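Local coordinates for glutathione S-transferase 2 (Onchocerca volvulus, PDB 1TU7), which catalyses the conjugation of reduced glutathione to electrophilic compounds and appears to play a central role in the parasite's detoxification system, at residues E92-L97 / D151-E156; V99-M104 / Q162-H167; E15-F20 / R68-K73. All coordinates share one frame; numbering follows the deposited sequence.

Contact 1 (E92-L97 / D151-E156); sequences EGVRDL and DYALFE. With GSH (glutathione), chain E.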
loop_
_atom_site.group_PDB
_atom_site.type_symbol
_atom_site.label_atom_id
_atom_site.label_comp_id
_atom_site.label_asym_id
_atom_site.label_seq_id
_atom_site.Cartn_x
_atom_site.Cartn_y
_atom_site.Cartn_z
ATOM N N GLU A 92 -4.861 -4.876 -0.199
ATOM C CA GLU A 92 -3.666 -4.685 0.614
ATOM C C GLU A 92 -3.089 -6.014 1.088
ATOM O O GLU A 92 -1.864 -6.178 1.151
ATOM C CB GLU A 92 -3.927 -3.757 1.794
ATOM C CG GLU A 92 -4.148 -2.302 1.396
ATOM C CD GLU A 92 -2.913 -1.675 0.790
ATOM O OE1 GLU A 92 -2.931 -1.421 -0.419
ATOM O OE2 GLU A 92 -1.910 -1.560 1.545
ATOM N N GLY A 93 -3.952 -6.958 1.446
ATOM C CA GLY A 93 -3.461 -8.290 1.760
ATOM C C GLY A 93 -2.776 -8.930 0.579
ATOM O O GLY A 93 -1.769 -9.585 0.724
ATOM N N VAL A 94 -3.313 -8.737 -0.619
ATOM C CA VAL A 94 -2.676 -9.280 -1.817
ATOM C C VAL A 94 -1.308 -8.669 -2.000
ATOM O O VAL A 94 -0.346 -9.368 -2.298
ATOM C CB VAL A 94 -3.568 -9.059 -3.061
ATOM C CG1 VAL A 94 -2.865 -9.514 -4.319
ATOM C CG2 VAL A 94 -4.891 -9.826 -2.889
ATOM N N ARG A 95 -1.223 -7.362 -1.783
ATOM C CA ARG A 95 0.067 -6.671 -1.918
ATOM C C ARG A 95 1.075 -7.194 -0.911
ATOM O O ARG A 95 2.271 -7.330 -1.243
ATOM C CB ARG A 95 -0.130 -5.174 -1.787
ATOM C CG ARG A 95 -0.847 -4.599 -2.963
ATOM C CD ARG A 95 -1.343 -3.213 -2.746
ATOM N NE ARG A 95 -0.255 -2.258 -2.735
ATOM C CZ ARG A 95 0.133 -1.526 -3.796
ATOM N NH1 ARG A 95 -0.455 -1.644 -4.979
ATOM N NH2 ARG A 95 1.140 -0.680 -3.656
ATOM N N ASP A 96 0.641 -7.535 0.287
ATOM C CA ASP A 96 1.561 -8.113 1.270
ATOM C C ASP A 96 2.114 -9.455 0.779
ATOM O O ASP A 96 3.303 -9.745 0.969
ATOM C CB ASP A 96 0.927 -8.324 2.618
ATOM C CG ASP A 96 0.829 -7.088 3.440
ATOM O OD1 ASP A 96 1.551 -6.115 3.186
ATOM O OD2 ASP A 96 0.002 -7.045 4.343
ATOM N N LEU A 97 1.269 -10.308 0.192
ATOM C CA LEU A 97 1.765 -11.560 -0.355
ATOM C C LEU A 97 2.754 -11.245 -1.452
ATOM O O LEU A 97 3.777 -11.903 -1.561
ATOM C CB LEU A 97 0.643 -12.449 -0.859
ATOM C CG LEU A 97 1.092 -13.771 -1.476
ATOM C CD1 LEU A 97 1.971 -14.552 -0.526
ATOM C CD2 LEU A 97 -0.130 -14.579 -1.891
ATOM N N ASP A 151 -10.282 -7.736 -7.522
ATOM C CA ASP A 151 -10.310 -8.989 -8.265
ATOM C C ASP A 151 -9.126 -9.151 -9.197
ATOM O O ASP A 151 -8.554 -10.250 -9.313
ATOM C CB ASP A 151 -11.607 -9.118 -9.064
ATOM C CG ASP A 151 -12.807 -9.263 -8.199
ATOM O OD1 ASP A 151 -12.831 -10.175 -7.336
ATOM O OD2 ASP A 151 -13.772 -8.502 -8.364
ATOM N N TYR A 152 -8.719 -8.085 -9.857
ATOM C CA TYR A 152 -7.579 -8.177 -10.779
ATOM C C TYR A 152 -6.281 -8.425 -10.052
ATOM O O TYR A 152 -5.435 -9.164 -10.507
ATOM C CB TYR A 152 -7.469 -6.913 -11.652
ATOM C CG TYR A 152 -8.761 -6.605 -12.399
ATOM C CD1 TYR A 152 -9.499 -5.449 -12.101
ATOM C CD2 TYR A 152 -9.267 -7.472 -13.354
ATOM C CE1 TYR A 152 -10.656 -5.181 -12.765
ATOM C CE2 TYR A 152 -10.442 -7.195 -14.020
ATOM C CZ TYR A 152 -11.127 -6.065 -13.709
ATOM O OH TYR A 152 -12.299 -5.795 -14.374
ATOM N N ALA A 153 -6.111 -7.778 -8.908
ATOM C CA ALA A 153 -4.926 -7.984 -8.103
ATOM C C ALA A 153 -4.862 -9.409 -7.590
ATOM O O ALA A 153 -3.819 -10.056 -7.656
ATOM C CB ALA A 153 -4.924 -7.000 -6.980
ATOM N N LEU A 154 -5.982 -9.911 -7.075
ATOM C CA LEU A 154 -5.994 -11.294 -6.599
ATOM C C LEU A 154 -5.722 -12.270 -7.742
ATOM O O LEU A 154 -4.968 -13.227 -7.595
ATOM C CB LEU A 154 -7.301 -11.621 -5.886
ATOM C CG LEU A 154 -7.416 -13.062 -5.363
ATOM C CD1 LEU A 154 -6.369 -13.378 -4.334
ATOM C CD2 LEU A 154 -8.801 -13.254 -4.776
ATOM N N PHE A 155 -6.390 -12.063 -8.872
ATOM C CA PHE A 155 -6.188 -12.897 -10.041
ATOM C C PHE A 155 -4.708 -12.975 -10.402
ATOM O O PHE A 155 -4.142 -14.062 -10.574
ATOM C CB PHE A 155 -7.015 -12.377 -11.222
ATOM C CG PHE A 155 -6.759 -13.100 -12.524
ATOM C CD1 PHE A 155 -6.582 -12.389 -13.693
ATOM C CD2 PHE A 155 -6.731 -14.484 -12.586
ATOM C CE1 PHE A 155 -6.346 -13.008 -14.883
ATOM C CE2 PHE A 155 -6.518 -15.126 -13.785
ATOM C CZ PHE A 155 -6.330 -14.390 -14.935
ATOM N N GLU A 156 -4.055 -11.840 -10.529
ATOM C CA GLU A 156 -2.655 -11.838 -10.901
ATOM C C GLU A 156 -1.802 -12.542 -9.855
ATOM O O GLU A 156 -0.928 -13.320 -10.190
ATOM C CB GLU A 156 -2.171 -10.400 -11.118
ATOM C CG GLU A 156 -0.683 -10.290 -11.408
ATOM C CD GLU A 156 -0.216 -10.817 -12.752
ATOM O OE1 GLU A 156 -1.059 -11.333 -13.531
ATOM O OE2 GLU A 156 1.013 -10.663 -13.022
HETATM N N1 GSH E . 0.387 -4.319 5.206
HETATM C CA1 GSH E . 0.232 -4.384 6.615
HETATM C C1 GSH E . -0.435 -3.230 7.172
HETATM O O11 GSH E . -1.245 -3.154 8.134
HETATM O O12 GSH E . -0.015 -2.088 6.635
HETATM C CB1 GSH E . 1.336 -4.961 7.447
HETATM C CG1 GSH E . 0.951 -5.377 8.874
HETATM C CD1 GSH E . 2.147 -5.905 9.634
HETATM O OE1 GSH E . 3.321 -6.120 8.981
HETATM N N2 GSH E . 1.972 -6.154 10.915
HETATM C CA2 GSH E . 3.056 -6.560 11.796
HETATM C C2 GSH E . 2.561 -7.714 12.589
HETATM O O2 GSH E . 1.248 -7.749 12.946
HETATM C CB2 GSH E . 3.380 -5.463 12.789
HETATM S SG2 GSH E . 4.105 -4.012 11.999
HETATM N N3 GSH E . 3.389 -8.656 12.966
HETATM C CA3 GSH E . 2.967 -9.671 13.923
HETATM C C3 GSH E . 2.949 -11.035 13.286
HETATM O O31 GSH E . 2.795 -12.180 14.103
HETATM O O32 GSH E . 3.064 -11.208 11.990
#
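The flat group met across this contact is the backbone carbonyl of Ala-153: the methyl CG1 of Val-94 settles over its face, 3.5 Å from Ala-153 O. Away from that interface helix 81-107 carries two charged flat groups, each serving a different glutathione. The carboxylate of Asp-96 offers both oxygens to the ligand's amino nitrogen, with OD1 and OD2 each 2.9 Å from N1. Obliquely above the guanidinium of Arg-95, well out of its plane, lies Glu-92 OE1; its 3.6 Å separation from Arg-95 NE is a long ion pair of charges alone.

The side chains that meet between the helices are all apolar, and no hydrogen bond crosses. With CG1 anti to the backbone N (chi1 175°), Val-94 sends both methyls at helix 149-164. CG1 covers Ala-153, coming 4.2 Å from its CB, while CG2 touches Leu-154 CD1 at 4.1 Å, the two side chains crossing at about a right angle. The backbones are close here, the CA atoms of Val-94 and Leu-154 being 6.2 Å apart, consistent with the small side chain of Ala-153 beside them. Phe-128 of helix 109-132 also packs on Val-94, and Phe-178 packs on Leu-154.

This glutathione belongs to the site of the second subunit, whose Gln-62, Ser-63 and Leu-50 also bind it, so Asp-96 completes that site across the dimer. Arg-95 works on its own side, donating from NH1 to Ser-63 and from NH2 to the carboxylate of the other glutathione.

The helix thus has two chemically distinct faces. Its greasy face, through Val-94, is fixed against the core of the C-terminal domain; its charged face holds the alpha-amino group of one glutathione and the alpha-carboxylate of the other, and Asp-96 would be expected to stabilise an ammonium form of N1.

Contact 2 (V99-M104 / Q162-H167); sequences VKYTRM and QILDPH
Met-104 and Leu-164 reach for each other tip to tip. The methyl CE of Met-104 comes to 3.8 Å from Leu-164 CD2, and CD1 of the same leucine is nearly as near, at 4.0 Å from Met-104 CE, so the thioether's end rests against both branches of the leucine fork. The methionine gets there by leaving its backbone with CG opposite the N (chi1 179°) and then bending at both later torsions, which swings CE back toward the leucine. Beside it stands Tyr-101, one helical turn earlier. Its ring offers an edge: Leu-164 CD2 lies near the ring plane, 4.3 Å from Tyr-101 CE1. One methyl, CD2, is therefore shared by both residues of helix 81-107. The backbones are well separated, 9.6 Å between the CA atoms of Tyr-101 and Leu-164, and the side chains alone bridge the distance.

These are two helices of the all-helical C-terminal domain of the GST fold, met here where helix 149-164 runs out. Leu-164 is its last helical residue. Asp-165 then leaves helical geometry and forms an Asx turn: its OD1 accepts from the backbone N of His-167 at 3.1 Å, the donor arriving from above the carboxylate plane.

Further out, helix 109-132 covers the cluster, with Tyr-116 packing on both Tyr-101 and Leu-164 and Tyr-109 on Met-104. The ring of His-161, a turn before Leu-164, meets that of Tyr-101 with planes inclined at about 55°, and Val-160 and Glu-157 of the same helix also touch the tyrosine. From the C-terminal tail Val-202 packs on Tyr-101, whose hydroxyl makes a weak hydrogen bond to Asn-203.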
loop_
_atom_site.group_PDB
_atom_site.type_symbol
_atom_site.label_atom_id
_atom_site.label_comp_id
_atom_site.label_asym_id
_atom_site.label_seq_id
_atom_site.Cartn_x
_atom_site.Cartn_y
_atom_site.Cartn_z
ATOM N N VAL A 99 4.759 -8.781 -1.727
ATOM C CA VAL A 99 6.036 -8.371 -1.125
ATOM C C VAL A 99 6.838 -9.616 -0.755
ATOM O O VAL A 99 8.044 -9.684 -1.014
ATOM C CB VAL A 99 5.808 -7.490 0.116
ATOM C CG1 VAL A 99 7.090 -7.285 0.926
ATOM C CG2 VAL A 99 5.286 -6.138 -0.296
ATOM N N LYS A 100 6.190 -10.611 -0.181
ATOM C CA LYS A 100 6.888 -11.845 0.187
ATOM C C LYS A 100 7.399 -12.571 -1.044
ATOM O O LYS A 100 8.558 -13.046 -1.082
ATOM C CB LYS A 100 5.996 -12.783 0.997
ATOM C CG LYS A 100 5.654 -12.221 2.374
ATOM C CD LYS A 100 4.766 -13.136 3.200
ATOM C CE LYS A 100 4.373 -12.449 4.502
ATOM N NZ LYS A 100 3.444 -11.283 4.325
ATOM N N TYR A 101 6.532 -12.690 -2.030
ATOM C CA TYR A 101 6.880 -13.312 -3.292
ATOM C C TYR A 101 8.070 -12.605 -3.935
ATOM O O TYR A 101 9.042 -13.258 -4.310
ATOM C CB TYR A 101 5.657 -13.286 -4.215
ATOM C CG TYR A 101 5.943 -13.635 -5.649
ATOM C CD1 TYR A 101 6.031 -14.958 -6.044
ATOM C CD2 TYR A 101 6.125 -12.642 -6.605
ATOM C CE1 TYR A 101 6.314 -15.295 -7.360
ATOM C CE2 TYR A 101 6.384 -12.965 -7.931
ATOM C CZ TYR A 101 6.474 -14.279 -8.306
ATOM O OH TYR A 101 6.730 -14.564 -9.634
ATOM N N THR A 102 8.017 -11.288 -4.030
ATOM C CA THR A 102 9.107 -10.565 -4.709
ATOM C C THR A 102 10.428 -10.596 -3.934
ATOM O O THR A 102 11.489 -10.613 -4.552
ATOM C CB THR A 102 8.732 -9.123 -5.045
ATOM O OG1 THR A 102 8.308 -8.440 -3.894
ATOM C CG2 THR A 102 7.557 -9.046 -5.958
ATOM N N ARG A 103 10.386 -10.641 -2.608
ATOM C CA ARG A 103 11.622 -10.732 -1.823
ATOM C C ARG A 103 12.293 -12.060 -2.168
ATOM O O ARG A 103 13.495 -12.117 -2.415
ATOM C CB ARG A 103 11.323 -10.655 -0.332
ATOM N N MET A 104 11.510 -13.123 -2.236
ATOM C CA MET A 104 12.032 -14.435 -2.594
ATOM C C MET A 104 12.608 -14.388 -4.006
ATOM O O MET A 104 13.748 -14.775 -4.230
ATOM C CB MET A 104 10.987 -15.507 -2.424
ATOM C CG MET A 104 11.445 -16.886 -2.809
ATOM S SD MET A 104 11.282 -17.262 -4.555
ATOM C CE MET A 104 9.526 -17.116 -4.716
ATOM N N GLN A 162 0.806 -19.762 -9.312
ATOM C CA GLN A 162 0.642 -21.032 -10.025
ATOM C C GLN A 162 1.760 -21.251 -11.010
ATOM O O GLN A 162 2.102 -22.377 -11.294
ATOM C CB GLN A 162 -0.685 -21.081 -10.747
ATOM C CG GLN A 162 -1.859 -21.303 -9.849
ATOM C CD GLN A 162 -3.047 -21.843 -10.618
ATOM O OE1 GLN A 162 -3.317 -21.428 -11.765
ATOM N NE2 GLN A 162 -3.747 -22.766 -10.019
ATOM N N ILE A 163 2.336 -20.184 -11.546
ATOM C CA ILE A 163 3.527 -20.326 -12.361
ATOM C C ILE A 163 4.662 -20.857 -11.459
ATOM O O ILE A 163 5.425 -21.751 -11.865
ATOM C CB ILE A 163 3.927 -19.011 -13.000
ATOM C CG1 ILE A 163 2.898 -18.584 -14.040
ATOM C CG2 ILE A 163 5.292 -19.148 -13.696
ATOM C CD1 ILE A 163 3.049 -17.228 -14.528
ATOM N N LEU A 164 4.780 -20.296 -10.254
ATOM C CA LEU A 164 5.830 -20.668 -9.315
ATOM C C LEU A 164 5.684 -22.118 -8.860
ATOM O O LEU A 164 6.677 -22.881 -8.825
ATOM C CB LEU A 164 5.814 -19.737 -8.096
ATOM C CG LEU A 164 7.005 -19.932 -7.146
ATOM C CD1 LEU A 164 8.244 -19.356 -7.717
ATOM C CD2 LEU A 164 6.662 -19.290 -5.799
ATOM N N ASP A 165 4.455 -22.485 -8.527
ATOM C CA ASP A 165 4.093 -23.793 -7.992
ATOM C C ASP A 165 2.760 -24.163 -8.617
ATOM O O ASP A 165 1.699 -23.734 -8.141
ATOM C CB ASP A 165 3.957 -23.728 -6.476
ATOM C CG ASP A 165 3.367 -24.987 -5.892
ATOM O OD1 ASP A 165 3.362 -26.018 -6.614
ATOM O OD2 ASP A 165 2.862 -25.008 -4.752
ATOM N N PRO A 166 2.780 -24.912 -9.711
ATOM C CA PRO A 166 1.535 -25.303 -10.377
ATOM C C PRO A 166 0.471 -25.936 -9.479
ATOM O O PRO A 166 -0.691 -25.859 -9.833
ATOM C CB PRO A 166 2.023 -26.269 -11.460
ATOM C CG PRO A 166 3.388 -25.774 -11.781
ATOM C CD PRO A 166 3.966 -25.343 -10.488
ATOM N N HIS A 167 0.849 -26.520 -8.349
ATOM C CA HIS A 167 -0.096 -27.186 -7.470
ATOM C C HIS A 167 -0.566 -26.358 -6.300
ATOM O O HIS A 167 -1.231 -26.865 -5.411
ATOM C CB HIS A 167 0.553 -28.466 -6.924
ATOM C CG HIS A 167 0.906 -29.447 -7.997
ATOM N ND1 HIS A 167 -0.047 -30.055 -8.783
ATOM C CD2 HIS A 167 2.105 -29.896 -8.439
ATOM C CE1 HIS A 167 0.549 -30.853 -9.654
ATOM N NE2 HIS A 167 1.854 -30.772 -9.466
#

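Contact 3 (E15-F20 / R68-K73); sequences EPIRLF and RHLARK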
loop_
_atom_site.group_PDB
_atom_site.type_symbol
_atom_site.label_atom_id
_atom_site.label_comp_id
_atom_site.label_asym_id
_atom_site.label_seq_id
_atom_site.Cartn_x
_atom_site.Cartn_y
_atom_site.Cartn_z
ATOM N N GLU A 15 0.804 -5.232 -13.756
ATOM C CA GLU A 15 -0.091 -6.172 -14.399
ATOM C C GLU A 15 -1.523 -6.067 -13.878
ATOM O O GLU A 15 -2.456 -6.173 -14.681
ATOM C CB GLU A 15 0.428 -7.589 -14.354
ATOM C CG GLU A 15 -0.251 -8.513 -15.340
ATOM C CD GLU A 15 0.102 -8.218 -16.776
ATOM O OE1 GLU A 15 1.009 -7.418 -17.046
ATOM O OE2 GLU A 15 -0.552 -8.823 -17.651
ATOM N N PRO A 16 -1.780 -5.876 -12.585
ATOM C CA PRO A 16 -3.183 -5.737 -12.164
ATOM C C PRO A 16 -3.867 -4.567 -12.828
ATOM O O PRO A 16 -5.085 -4.635 -13.076
ATOM C CB PRO A 16 -3.104 -5.583 -10.666
ATOM C CG PRO A 16 -1.846 -6.295 -10.327
ATOM C CD PRO A 16 -0.866 -5.938 -11.421
ATOM N N ILE A 17 -3.118 -3.491 -13.093
ATOM C CA ILE A 17 -3.679 -2.329 -13.799
ATOM C C ILE A 17 -3.975 -2.679 -15.255
ATOM O O ILE A 17 -5.030 -2.365 -15.789
ATOM C CB ILE A 17 -2.769 -1.117 -13.664
ATOM C CG1 ILE A 17 -2.557 -0.728 -12.180
ATOM C CG2 ILE A 17 -3.315 0.032 -14.482
ATOM C CD1 ILE A 17 -1.270 0.026 -11.948
ATOM N N ARG A 18 -3.029 -3.310 -15.927
ATOM C CA ARG A 18 -3.273 -3.779 -17.288
ATOM C C ARG A 18 -4.501 -4.664 -17.338
ATOM O O ARG A 18 -5.332 -4.534 -18.222
ATOM C CB ARG A 18 -2.065 -4.546 -17.792
ATOM C CG ARG A 18 -0.838 -3.704 -18.021
ATOM C CD ARG A 18 0.281 -4.465 -18.591
ATOM N NE ARG A 18 1.533 -3.712 -18.706
ATOM C CZ ARG A 18 2.684 -4.099 -18.199
ATOM N NH1 ARG A 18 2.777 -5.169 -17.453
ATOM N NH2 ARG A 18 3.771 -3.362 -18.418
ATOM N N LEU A 19 -4.643 -5.570 -16.381
ATOM C CA LEU A 19 -5.773 -6.488 -16.365
ATOM C C LEU A 19 -7.084 -5.725 -16.212
ATOM O O LEU A 19 -8.060 -6.053 -16.867
ATOM C CB LEU A 19 -5.619 -7.535 -15.265
ATOM C CG LEU A 19 -4.505 -8.558 -15.486
ATOM C CD1 LEU A 19 -4.080 -9.264 -14.212
ATOM C CD2 LEU A 19 -4.937 -9.585 -16.547
ATOM N N PHE A 20 -7.121 -4.741 -15.307
ATOM C CA PHE A 20 -8.283 -3.868 -15.139
ATOM C C PHE A 20 -8.697 -3.249 -16.477
ATOM O O PHE A 20 -9.836 -3.358 -16.888
ATOM C CB PHE A 20 -7.967 -2.807 -14.076
ATOM C CG PHE A 20 -9.084 -1.851 -13.770
ATOM C CD1 PHE A 20 -9.562 -1.767 -12.473
ATOM C CD2 PHE A 20 -9.608 -0.983 -14.703
ATOM C CE1 PHE A 20 -10.554 -0.876 -12.130
ATOM C CE2 PHE A 20 -10.616 -0.084 -14.340
ATOM C CZ PHE A 20 -11.077 -0.043 -13.049
ATOM N N ARG A 68 -7.046 2.600 -7.583
ATOM C CA ARG A 68 -8.224 3.207 -6.947
ATOM C C ARG A 68 -8.805 4.343 -7.771
ATOM O O ARG A 68 -10.004 4.548 -7.799
ATOM C CB ARG A 68 -7.910 3.684 -5.528
ATOM C CG ARG A 68 -7.848 2.529 -4.558
ATOM C CD ARG A 68 -7.568 2.934 -3.140
ATOM N NE ARG A 68 -6.191 3.285 -2.971
ATOM C CZ ARG A 68 -5.221 2.426 -2.711
ATOM N NH1 ARG A 68 -5.538 1.112 -2.614
ATOM N NH2 ARG A 68 -3.979 2.827 -2.582
ATOM N N HIS A 69 -7.964 5.100 -8.471
ATOM C CA HIS A 69 -8.472 6.128 -9.350
ATOM C C HIS A 69 -9.296 5.528 -10.481
ATOM O O HIS A 69 -10.386 5.974 -10.778
ATOM C CB HIS A 69 -7.326 6.963 -9.906
ATOM C CG HIS A 69 -7.679 7.767 -11.097
ATOM N ND1 HIS A 69 -8.337 8.967 -11.009
ATOM C CD2 HIS A 69 -7.457 7.552 -12.422
ATOM C CE1 HIS A 69 -8.504 9.466 -12.221
ATOM N NE2 HIS A 69 -7.966 8.635 -13.095
ATOM N N LEU A 70 -8.756 4.501 -11.128
ATOM C CA LEU A 70 -9.498 3.842 -12.176
ATOM C C LEU A 70 -10.801 3.236 -11.638
ATOM O O LEU A 70 -11.853 3.314 -12.296
ATOM C CB LEU A 70 -8.636 2.778 -12.823
ATOM C CG LEU A 70 -7.520 3.304 -13.728
ATOM C CD1 LEU A 70 -6.652 2.123 -14.119
ATOM C CD2 LEU A 70 -8.090 3.994 -14.936
ATOM N N ALA A 71 -10.715 2.639 -10.450
ATOM C CA ALA A 71 -11.879 2.047 -9.816
ATOM C C ALA A 71 -12.982 3.073 -9.592
ATOM O O ALA A 71 -14.149 2.792 -9.852
ATOM C CB ALA A 71 -11.489 1.421 -8.543
ATOM N N ARG A 72 -12.661 4.255 -9.093
ATOM C CA ARG A 72 -13.694 5.291 -8.903
ATOM C C ARG A 72 -14.289 5.723 -10.252
ATOM O O ARG A 72 -15.499 5.828 -10.390
ATOM C CB ARG A 72 -13.134 6.495 -8.157
ATOM C CG ARG A 72 -12.925 6.251 -6.687
ATOM C CD ARG A 72 -12.476 7.496 -5.921
ATOM N NE ARG A 72 -11.177 8.000 -6.382
ATOM C CZ ARG A 72 -10.018 7.659 -5.864
ATOM N NH1 ARG A 72 -9.959 6.808 -4.854
ATOM N NH2 ARG A 72 -8.876 8.163 -6.348
ATOM N N LYS A 73 -13.446 5.927 -11.248
ATOM C CA LYS A 73 -13.903 6.401 -12.532
ATOM C C LYS A 73 -14.849 5.401 -13.190
ATOM O O LYS A 73 -15.843 5.798 -13.813
ATOM C CB LYS A 73 -12.736 6.639 -13.462
ATOM C CG LYS A 73 -12.216 8.023 -13.460
ATOM C CD LYS A 73 -11.171 8.156 -14.608
ATOM C CE LYS A 73 -11.732 8.686 -15.882
ATOM N NZ LYS A 73 -10.664 9.311 -16.766
#
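Helices 15-23 and 63-73 belong to the thioredoxin-like N-terminal domain of this glutathione transferase, where they lie side by side against the mixed sheet. In these segments their axes run nearly parallel, 17° apart, with a closest approach of 11.1 Å.

Phe-20 and Leu-70 fill most of that gap. The leucine's CB sits over one face of the phenylalanine ring, toward its rim, in a CH-pi contact 4.0 Å from the centroid of the Phe-20 ring. Holding CG anti to its backbone N (chi1 -179°), Phe-20 drives its ring far enough across for CZ to come 3.5 Å from Leu-70 O, and for CE1 to pass Ala-71 CB at 4.4 Å. A turn earlier, Ile-17 crosses Leu-70 at about a right angle, its CG2 4.0 Å from Leu-70 CD1.

Beyond these, Leu-5 of the inner strand 3-8 packs on Ile-17 and Tyr-3 on Leu-70, while the ring of Tyr-152 from the C-terminal domain meets that of Phe-20.

The charged side chains stay off this interface. Within helix 15-23 Arg-18 NH1 donates to Glu-15 OE1 at 2.9 Å, in the guanidinium plane, as part of a salt bridge, and Arg-68 and Arg-72 form salt bridges with Asp-88 and Glu-81 of the second subunit. Dispersion and ring-face contacts therefore join the helices, while salt bridges brace helix 15-23 internally and link helix 63-73 to the second subunit.

Contacts 1 and 2 hold the same two helices, 81-107 and 149-164, at successive levels; contact 3 joins a different pair in the N-terminal domain. In all three the touching residues are buried and meet through side-chain carbons, which also approach backbone oxygens in contacts 1 and 3; no hydrogen bond crosses. Contact 1 lies nearest the centre of the chain, with close backbones and short side chains; contact 2, farther out, spans a wider gap with longer ones and borders a solvent-exposed turn. Contact 3 alone uses a ring face. Contacts 1 and 3 touch directly, through Tyr-152 on Phe-20 and Glu-156 on Glu-15, across the domain boundary, and both reach the second subunit, which contact 2 does not.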